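Thioredoxin family protein (Pseudomonas aeruginosa, PDB 1Z6N) is of unknown function but has a thioredoxin-like fold with a CxxC pair, consistent with a role in thiol-disulfide chemistry, and binds a magnesium ion. Local coordinates at residues Ala2-Leu7 and Leu113-Asp118; Gln26-Arg31 and Asp68-Leu73; Gln102-Glu107 and Phe121-Arg126. All coordinates share one frame; numbering follows the deposited sequence.

Interactions 1 and 3 lie close together, with centres about 9 Å apart, on one side of the chain's centre. They share the mixed four-stranded sheet, in which strands 113-117 and 123-128 are antiparallel neighbours. Their segments alternate along the chain. Both helix 4-10 and loop 102-107 pack against the part of the sheet formed by these two strands. Interaction 2 lies on the opposite side of the centre, about 22 Å from interaction 1 and 24 Å from interaction 3, centre to centre. It pairs helix 23-39 with helix 67-82, which carries Cys69, and is nested inside the loop closed by interaction 1. The nearest atoms of interactions 1 and 2 are only about 4 Å apart, without touching.

Interaction 1. Residues Ala2-Leu7 and Leu113-Asp118; sequences ASYAEL and LVLVLD
Tyr4 lays its ring against two leucines of strand 113-117, Leu115 and Leu117. The tight part of the contact is wholly apolar. Leu117 sends CD2 over one face of the ring in a CH-pi contact, 4.2 Å from the ring centroid and 27° off its normal. The same methyl is 3.9 Å from Tyr4 CD2. The other methyl, Leu117 CD1, lies 4.0 Å from Tyr4 CB, so both branches sit on the strand side of the tyrosine, one at CB and one at the ring. Leu115 CD1 approaches obliquely and reaches Tyr4 CE1 at 3.8 Å. Both leucine side chains cross the tyrosine at about a right angle. Tyr4 CG stands anti to the carbonyl carbon (chi1 -69°), which lays the ring across the ends of the two leucines. Leu59 of the neighbouring strand 56-61 and Leu123 of strand 123-128 add to this apolar layer, and Arg103 makes a cation-pi contact with the ring.

The looser side is the start of helix 4-10, where Glu6 is exposed. Here the bonds are local. Glu6 N donates to Ser3 OG at 3.0 Å. In return Ser3 N donates to Glu6 OE1, also at 3.0 Å, on the anti side but 31° out of the carboxylate plane. This reciprocal pair is a capping box, and it begins an N-terminal helix that packs on the sheet of a thioredoxin-like fold.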
loop_
_atom_site.group_PDB
_atom_site.type_symbol
_atom_site.label_atom_id
_atom_site.label_comp_id
_atom_site.label_asym_id
_atom_site.label_seq_id
_atom_site.Cartn_x
_atom_site.Cartn_y
_atom_site.Cartn_z
ATOM N N ALA A 2 -0.071 -1.388 21.195
ATOM C CA ALA A 2 0.849 -0.353 20.691
ATOM C C ALA A 2 0.056 0.726 19.955
ATOM O O ALA A 2 -0.924 0.405 19.282
ATOM C CB ALA A 2 1.912 -0.955 19.769
ATOM N N SER A 3 0.462 1.992 20.089
ATOM C CA SER A 3 -0.198 3.063 19.331
ATOM C C SER A 3 0.178 2.933 17.851
ATOM O O SER A 3 1.182 2.297 17.502
ATOM C CB SER A 3 0.207 4.444 19.844
ATOM O OG SER A 3 1.592 4.668 19.561
ATOM N N TYR A 4 -0.602 3.555 16.972
ATOM C CA TYR A 4 -0.216 3.594 15.565
ATOM C C TYR A 4 1.139 4.286 15.380
ATOM O O TYR A 4 1.934 3.898 14.510
ATOM C CB TYR A 4 -1.269 4.306 14.717
ATOM C CG TYR A 4 -2.563 3.535 14.595
ATOM C CD1 TYR A 4 -2.570 2.212 14.191
ATOM C CD2 TYR A 4 -3.780 4.144 14.868
ATOM C CE1 TYR A 4 -3.759 1.493 14.064
ATOM C CE2 TYR A 4 -4.984 3.441 14.744
ATOM C CZ TYR A 4 -4.965 2.115 14.339
ATOM O OH TYR A 4 -6.129 1.396 14.219
ATOM N N ALA A 5 1.408 5.310 16.189
ATOM C CA ALA A 5 2.709 6.003 16.117
ATOM C C ALA A 5 3.846 5.051 16.455
ATOM O O ALA A 5 4.858 5.031 15.762
ATOM C CB ALA A 5 2.719 7.227 17.035
ATOM N N GLU A 6 3.654 4.239 17.494
ATOM C CA GLU A 6 4.661 3.256 17.904
ATOM C C GLU A 6 4.895 2.197 16.823
ATOM O O GLU A 6 6.043 1.833 16.519
ATOM C CB GLU A 6 4.270 2.599 19.237
ATOM C CG GLU A 6 4.420 3.562 20.406
ATOM C CD GLU A 6 3.891 3.033 21.720
ATOM O OE1 GLU A 6 2.970 2.185 21.737
ATOM O OE2 GLU A 6 4.397 3.500 22.769
ATOM N N LEU A 7 3.809 1.709 16.227
ATOM C CA LEU A 7 3.924 0.725 15.153
ATOM C C LEU A 7 4.552 1.327 13.913
ATOM O O LEU A 7 5.435 0.724 13.295
ATOM C CB LEU A 7 2.546 0.169 14.781
ATOM C CG LEU A 7 1.894 -0.660 15.897
ATOM C CD1 LEU A 7 0.445 -0.975 15.555
ATOM C CD2 LEU A 7 2.692 -1.967 16.116
ATOM N N LEU A 113 -2.210 -5.135 4.258
ATOM C CA LEU A 113 -3.181 -4.325 4.964
ATOM C C LEU A 113 -2.572 -2.932 5.072
ATOM O O LEU A 113 -1.501 -2.777 5.661
ATOM C CB LEU A 113 -3.439 -4.918 6.358
ATOM C CG LEU A 113 -4.253 -4.061 7.335
ATOM C CD1 LEU A 113 -5.668 -3.848 6.794
ATOM C CD2 LEU A 113 -4.296 -4.707 8.734
ATOM N N VAL A 114 -3.246 -1.939 4.494
ATOM C CA VAL A 114 -2.725 -0.592 4.454
ATOM C C VAL A 114 -3.667 0.324 5.230
ATOM O O VAL A 114 -4.812 0.532 4.828
ATOM C CB VAL A 114 -2.580 -0.080 3.003
ATOM C CG1 VAL A 114 -2.025 1.327 2.988
ATOM C CG2 VAL A 114 -1.659 -1.011 2.179
ATOM N N LEU A 115 -3.169 0.866 6.335
ATOM C CA LEU A 115 -3.946 1.814 7.134
ATOM C C LEU A 115 -3.515 3.227 6.776
ATOM O O LEU A 115 -2.331 3.555 6.861
ATOM C CB LEU A 115 -3.730 1.533 8.625
ATOM C CG LEU A 115 -4.046 0.098 9.080
ATOM C CD1 LEU A 115 -3.798 0.010 10.587
ATOM C CD2 LEU A 115 -5.487 -0.293 8.758
ATOM N N VAL A 116 -4.469 4.052 6.349
ATOM C CA VAL A 116 -4.184 5.421 5.941
ATOM C C VAL A 116 -4.407 6.323 7.136
ATOM O O VAL A 116 -5.530 6.400 7.662
ATOM C CB VAL A 116 -5.085 5.856 4.762
ATOM C CG1 VAL A 116 -4.753 7.278 4.327
ATOM C CG2 VAL A 116 -4.933 4.871 3.605
ATOM N N LEU A 117 -3.339 6.975 7.579
ATOM C CA LEU A 117 -3.363 7.803 8.785
ATOM C C LEU A 117 -3.031 9.246 8.426
ATOM O O LEU A 117 -2.250 9.497 7.501
ATOM C CB LEU A 117 -2.353 7.289 9.813
ATOM C CG LEU A 117 -2.452 5.838 10.287
ATOM C CD1 LEU A 117 -1.126 5.391 10.868
ATOM C CD2 LEU A 117 -3.501 5.710 11.357
ATOM N N ASP A 118 -3.621 10.195 9.148
ATOM C CA ASP A 118 -3.263 11.594 8.954
ATOM C C ASP A 118 -2.048 11.975 9.813
ATOM O O ASP A 118 -1.434 11.104 10.441
ATOM C CB ASP A 118 -4.474 12.512 9.179
ATOM C CG ASP A 118 -4.891 12.626 10.643
ATOM O OD1 ASP A 118 -4.176 12.125 11.533
ATOM O OD2 ASP A 118 -5.953 13.247 10.886
#

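Interaction 2. Residues Gln26-Arg31 and Asp68-Leu73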
loop_
_atom_site.group_PDB
_atom_site.type_symbol
_atom_site.label_atom_id
_atom_site.label_comp_id
_atom_site.label_asym_id
_atom_site.label_seq_id
_atom_site.Cartn_x
_atom_site.Cartn_y
_atom_site.Cartn_z
ATOM N N GLN A 26 12.464 -9.658 -5.038
ATOM C CA GLN A 26 13.002 -8.343 -5.382
ATOM C C GLN A 26 12.824 -8.051 -6.868
ATOM O O GLN A 26 12.490 -6.936 -7.233
ATOM C CB GLN A 26 14.477 -8.230 -5.019
ATOM C CG GLN A 26 14.760 -8.386 -3.530
ATOM C CD GLN A 26 16.246 -8.412 -3.250
ATOM O OE1 GLN A 26 17.059 -7.927 -4.052
ATOM N NE2 GLN A 26 16.625 -9.025 -2.149
ATOM N N GLY A 27 13.047 -9.066 -7.700
ATOM C CA GLY A 27 12.901 -8.925 -9.153
ATOM C C GLY A 27 11.468 -8.592 -9.517
ATOM O O GLY A 27 11.216 -7.709 -10.352
ATOM N N ALA A 28 10.521 -9.293 -8.884
ATOM C CA ALA A 28 9.095 -9.078 -9.167
ATOM C C ALA A 28 8.715 -7.634 -8.843
ATOM O O ALA A 28 8.056 -6.953 -9.625
ATOM C CB ALA A 28 8.225 -10.066 -8.378
ATOM N N VAL A 29 9.141 -7.163 -7.672
ATOM C CA VAL A 29 8.895 -5.779 -7.281
ATOM C C VAL A 29 9.509 -4.785 -8.280
ATOM O O VAL A 29 8.853 -3.830 -8.691
ATOM C CB VAL A 29 9.406 -5.493 -5.849
ATOM C CG1 VAL A 29 9.461 -3.988 -5.591
ATOM C CG2 VAL A 29 8.524 -6.225 -4.848
ATOM N N ALA A 30 10.771 -5.009 -8.658
ATOM C CA ALA A 30 11.464 -4.154 -9.630
ATOM C C ALA A 30 10.695 -4.042 -10.935
ATOM O O ALA A 30 10.628 -2.962 -11.535
ATOM C CB ALA A 30 12.857 -4.681 -9.902
ATOM N N ARG A 31 10.139 -5.161 -11.389
ATOM C CA ARG A 31 9.428 -5.190 -12.668
ATOM C C ARG A 31 8.046 -4.543 -12.585
ATOM O O ARG A 31 7.634 -3.865 -13.524
ATOM C CB ARG A 31 9.338 -6.611 -13.207
ATOM C CG ARG A 31 10.682 -7.122 -13.698
ATOM C CD ARG A 31 10.577 -8.483 -14.355
ATOM N NE ARG A 31 10.017 -9.480 -13.441
ATOM C CZ ARG A 31 10.733 -10.252 -12.627
ATOM N NH1 ARG A 31 12.056 -10.148 -12.569
ATOM N NH2 ARG A 31 10.106 -11.133 -11.856
ATOM N N ASP A 68 0.503 -10.100 -3.677
ATOM C CA ASP A 68 -0.345 -8.922 -3.506
ATOM C C ASP A 68 0.454 -7.774 -2.877
ATOM O O ASP A 68 0.215 -6.613 -3.191
ATOM C CB ASP A 68 -1.572 -9.241 -2.654
ATOM C CG ASP A 68 -2.428 -10.302 -3.278
ATOM O OD1 ASP A 68 -2.944 -10.042 -4.383
ATOM O OD2 ASP A 68 -2.560 -11.399 -2.693
ATOM N N CYS A 69 1.388 -8.096 -1.982
ATOM C CA CYS A 69 2.294 -7.075 -1.437
ATOM C C CYS A 69 3.272 -6.574 -2.491
ATOM O O CYS A 69 3.507 -5.368 -2.597
ATOM C CB CYS A 69 3.075 -7.611 -0.241
ATOM S SG CYS A 69 2.008 -7.928 1.189
ATOM N N GLN A 70 3.856 -7.485 -3.265
ATOM C CA GLN A 70 4.794 -7.062 -4.311
ATOM C C GLN A 70 4.150 -6.054 -5.266
ATOM O O GLN A 70 4.741 -5.023 -5.603
ATOM C CB GLN A 70 5.321 -8.265 -5.097
ATOM C CG GLN A 70 6.098 -9.256 -4.245
ATOM C CD GLN A 70 6.194 -10.613 -4.893
ATOM O OE1 GLN A 70 5.742 -10.810 -6.037
ATOM N NE2 GLN A 70 6.781 -11.568 -4.177
ATOM N N ILE A 71 2.929 -6.367 -5.688
ATOM C CA ILE A 71 2.172 -5.538 -6.634
ATOM C C ILE A 71 1.786 -4.214 -6.007
ATOM O O ILE A 71 2.177 -3.155 -6.479
ATOM C CB ILE A 71 0.919 -6.276 -7.116
ATOM C CG1 ILE A 71 1.328 -7.503 -7.949
ATOM C CG2 ILE A 71 0.016 -5.348 -7.941
ATOM C CD1 ILE A 71 0.225 -8.551 -8.127
ATOM N N ASN A 72 0.983 -4.256 -4.940
ATOM C CA ASN A 72 0.390 -3.011 -4.492
ATOM C C ASN A 72 1.357 -2.116 -3.754
ATOM O O ASN A 72 1.217 -0.898 -3.790
ATOM C CB ASN A 72 -0.862 -3.283 -3.674
ATOM C CG ASN A 72 -1.908 -4.008 -4.477
ATOM O OD1 ASN A 72 -2.416 -3.482 -5.468
ATOM N ND2 ASN A 72 -2.205 -5.244 -4.077
ATOM N N LEU A 73 2.346 -2.709 -3.087
ATOM C CA LEU A 73 3.321 -1.876 -2.405
ATOM C C LEU A 73 4.323 -1.256 -3.381
ATOM O O LEU A 73 4.770 -0.135 -3.141
ATOM C CB LEU A 73 4.006 -2.625 -1.263
ATOM C CG LEU A 73 3.023 -3.110 -0.189
ATOM C CD1 LEU A 73 3.799 -3.811 0.945
ATOM C CD2 LEU A 73 2.174 -1.961 0.360
#
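Gln70 faces Ala28 and Val29 across two helices that come close, with Val29 CA and Gln70 CA 5.2 Å apart. Along 68-73, Asp68 comes first and turns to another partner, forming a salt bridge through OD1 with Arg130. Cys69 follows. With Cys66 it forms a CxxC sequence at the helix start, consistent with the thioredoxin-type motif.

Gln70 carries the contact. Its CB sits 3.8 Å from Val29 CG2, and its CG is 3.9 Å from the same methyl. That methyl is anti to the carbonyl carbon of Val29, and the two side chains meet at a slant. Beyond CG the glutamine is extended (chi2 160°), which carries the amide past Val29 to Ala28. The side chain facing the amide there is a single methyl. Gln70 OE1 lies 3.5 Å from Ala28 CB, a van der Waals contact. The other end of the amide is held by a bond from Gln70 NE2 to Met64 O, which should help fix its rotation.

Ile71 points away from 26-31. Asn72 ND2 makes a weak bond back to Asp68 O and a hydrogen bond to Tyr145 OH. Leu73 ends the segment and turns to helix 14-19. Helix 67-82 therefore has helix 23-39 beside Gln70, helix 14-19 at Leu73, helix 151-164 at Ile71 and Asn72, and, at Asp68 and Cys69, the loop that leads into strand 113-117 with Ile111 and Pro112.

Interaction 3. Residues Gln102-Glu107 and Phe121-Arg126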
loop_
_atom_site.group_PDB
_atom_site.type_symbol
_atom_site.label_atom_id
_atom_site.label_comp_id
_atom_site.label_asym_id
_atom_site.label_seq_id
_atom_site.Cartn_x
_atom_site.Cartn_y
_atom_site.Cartn_z
ATOM N N GLN A 102 -7.763 -7.373 16.365
ATOM C CA GLN A 102 -8.930 -7.113 17.218
ATOM C C GLN A 102 -9.297 -5.635 17.208
ATOM O O GLN A 102 -10.473 -5.277 17.178
ATOM C CB GLN A 102 -8.698 -7.636 18.629
ATOM C CG GLN A 102 -8.682 -9.172 18.722
ATOM C CD GLN A 102 -10.076 -9.791 18.819
ATOM O OE1 GLN A 102 -10.377 -10.517 19.766
ATOM N NE2 GLN A 102 -10.926 -9.516 17.829
ATOM N N ARG A 103 -8.280 -4.784 17.215
ATOM C CA ARG A 103 -8.456 -3.347 17.132
ATOM C C ARG A 103 -9.291 -2.929 15.891
ATOM O O ARG A 103 -10.136 -2.027 15.947
ATOM C CB ARG A 103 -7.066 -2.726 17.079
ATOM C CG ARG A 103 -7.085 -1.260 17.111
ATOM C CD ARG A 103 -5.672 -0.743 16.957
ATOM N NE ARG A 103 -5.693 0.649 17.361
ATOM C CZ ARG A 103 -4.664 1.316 17.873
ATOM N NH1 ARG A 103 -3.478 0.723 18.055
ATOM N NH2 ARG A 103 -4.838 2.593 18.198
ATOM N N LEU A 104 -9.061 -3.626 14.789
ATOM C CA LEU A 104 -9.699 -3.332 13.514
ATOM C C LEU A 104 -10.912 -4.207 13.255
ATOM O O LEU A 104 -11.508 -4.103 12.180
ATOM C CB LEU A 104 -8.693 -3.548 12.368
ATOM C CG LEU A 104 -7.464 -2.628 12.389
ATOM C CD1 LEU A 104 -6.415 -3.101 11.379
ATOM C CD2 LEU A 104 -7.820 -1.145 12.141
ATOM N N ALA A 105 -11.256 -5.074 14.215
ATOM C CA ALA A 105 -12.385 -6.014 14.059
ATOM C C ALA A 105 -12.268 -6.842 12.770
ATOM O O ALA A 105 -13.242 -7.002 12.016
ATOM C CB ALA A 105 -13.733 -5.272 14.115
ATOM N N LEU A 106 -11.071 -7.382 12.555
ATOM C CA LEU A 106 -10.827 -8.291 11.426
ATOM C C LEU A 106 -10.853 -9.742 11.884
ATOM O O LEU A 106 -10.433 -10.039 12.986
ATOM C CB LEU A 106 -9.483 -7.959 10.772
ATOM C CG LEU A 106 -9.476 -6.619 10.042
ATOM C CD1 LEU A 106 -8.046 -6.211 9.736
ATOM C CD2 LEU A 106 -10.304 -6.670 8.755
ATOM N N GLU A 107 -11.361 -10.634 11.035
ATOM C CA GLU A 107 -11.367 -12.072 11.331
ATOM C C GLU A 107 -9.956 -12.667 11.219
ATOM O O GLU A 107 -9.605 -13.593 11.947
ATOM C CB GLU A 107 -12.310 -12.826 10.380
ATOM C CG GLU A 107 -13.799 -12.537 10.562
ATOM C CD GLU A 107 -14.676 -13.497 9.761
ATOM O OE1 GLU A 107 -15.745 -13.070 9.269
ATOM O OE2 GLU A 107 -14.295 -14.684 9.622
ATOM N N PHE A 121 -2.034 10.832 13.347
ATOM C CA PHE A 121 -2.256 9.382 13.452
ATOM C C PHE A 121 -3.722 8.992 13.657
ATOM O O PHE A 121 -4.005 7.954 14.246
ATOM C CB PHE A 121 -1.372 8.745 14.534
ATOM C CG PHE A 121 0.077 8.780 14.206
ATOM C CD1 PHE A 121 0.634 7.811 13.381
ATOM C CD2 PHE A 121 0.887 9.800 14.701
ATOM C CE1 PHE A 121 1.979 7.844 13.066
ATOM C CE2 PHE A 121 2.238 9.841 14.392
ATOM C CZ PHE A 121 2.786 8.863 13.576
ATOM N N ASN A 122 -4.647 9.827 13.180
ATOM C CA ASN A 122 -6.047 9.428 13.086
ATOM C C ASN A 122 -6.183 8.481 11.911
ATOM O O ASN A 122 -5.613 8.730 10.848
ATOM C CB ASN A 122 -6.988 10.620 12.851
ATOM C CG ASN A 122 -6.903 11.665 13.935
ATOM O OD1 ASN A 122 -6.704 12.841 13.642
ATOM N ND2 ASN A 122 -7.081 11.258 15.183
ATOM N N LEU A 123 -6.920 7.394 12.114
ATOM C CA LEU A 123 -7.173 6.411 11.072
ATOM C C LEU A 123 -8.275 6.889 10.130
ATOM O O LEU A 123 -9.434 7.074 10.544
ATOM C CB LEU A 123 -7.560 5.075 11.707
ATOM C CG LEU A 123 -7.907 3.917 10.772
ATOM C CD1 LEU A 123 -6.718 3.549 9.909
ATOM C CD2 LEU A 123 -8.361 2.713 11.591
ATOM N N LEU A 124 -7.920 7.086 8.867
ATOM C CA LEU A 124 -8.854 7.621 7.882
ATOM C C LEU A 124 -9.549 6.538 7.072
ATOM O O LEU A 124 -10.663 6.749 6.572
ATOM C CB LEU A 124 -8.121 8.580 6.930
ATOM C CG LEU A 124 -7.292 9.707 7.562
ATOM C CD1 LEU A 124 -6.651 10.571 6.480
ATOM C CD2 LEU A 124 -8.121 10.567 8.497
ATOM N N GLY A 125 -8.880 5.392 6.909
ATOM C CA GLY A 125 -9.450 4.296 6.152
ATOM C C GLY A 125 -8.416 3.230 5.882
ATOM O O GLY A 125 -7.287 3.319 6.376
ATOM N N ARG A 126 -8.822 2.230 5.102
ATOM C CA ARG A 126 -8.001 1.055 4.845
ATOM C C ARG A 126 -8.055 0.631 3.395
ATOM O O ARG A 126 -9.114 0.714 2.741
ATOM C CB ARG A 126 -8.519 -0.153 5.631
ATOM C CG ARG A 126 -8.890 0.071 7.043
ATOM C CD ARG A 126 -9.770 -1.078 7.471
ATOM N NE ARG A 126 -10.240 -0.878 8.830
ATOM C CZ ARG A 126 -10.770 -1.838 9.578
ATOM N NH1 ARG A 126 -10.893 -3.067 9.099
ATOM N NH2 ARG A 126 -11.160 -1.561 10.808
HETATM O O HOH W 1 -13.473 -4.872 10.214
#
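Arg126 reaches across from strand 123-128 to the backbone carbonyl of Leu104, and this is the main polar link of the contact. Arg126 NH2 donates to Leu104 O at 2.9 Å, with an N-H...O angle of 151°. The oxygen lies near the guanidinium plane. The donor is tilted 21° from the carbonyl plane. Arg126 NH1 adds a weak bond to the same oxygen at 3.3 Å, so both terminal nitrogens converge on one acceptor. The arginine chain is extended from CG to NE, which lets the group span the gap between strand and loop. A water joins the set. It donates to Ala105 O at 2.8 Å and weakly accepts from Arg126 NH1.

The acceptor belongs to a type I beta turn from Gln102 to Ala105, closed by Ala105 N bonding to Gln102 O. This turn lies in the loop between helix 93-99 and strand 113-117. On the other side of the contact, Leu124 and Gly125 both face Val116 in a classic beta bulge. The bulge falls in strand 123-128, an outermost strand of the thioredoxin-like sheet, just before Arg126.

The remaining contacts are apolar or between carbon and the guanidinium. Leu104 CB lies over one face of the guanidinium, 3.5 Å from Arg126 NH2. Leu104 and Arg126 run past each other in opposite directions. Leu106 takes the edge of the group instead, with CD2 3.7 Å from Arg126 NH1. Leu104 CD2 touches both Arg126 NH2 and, at 3.9 Å, Leu123 CD2. Leu115 of strand 113-117 touches Leu104, Leu123 and Arg126, and Tyr4 of helix 4-10 touches Leu104 and Leu123.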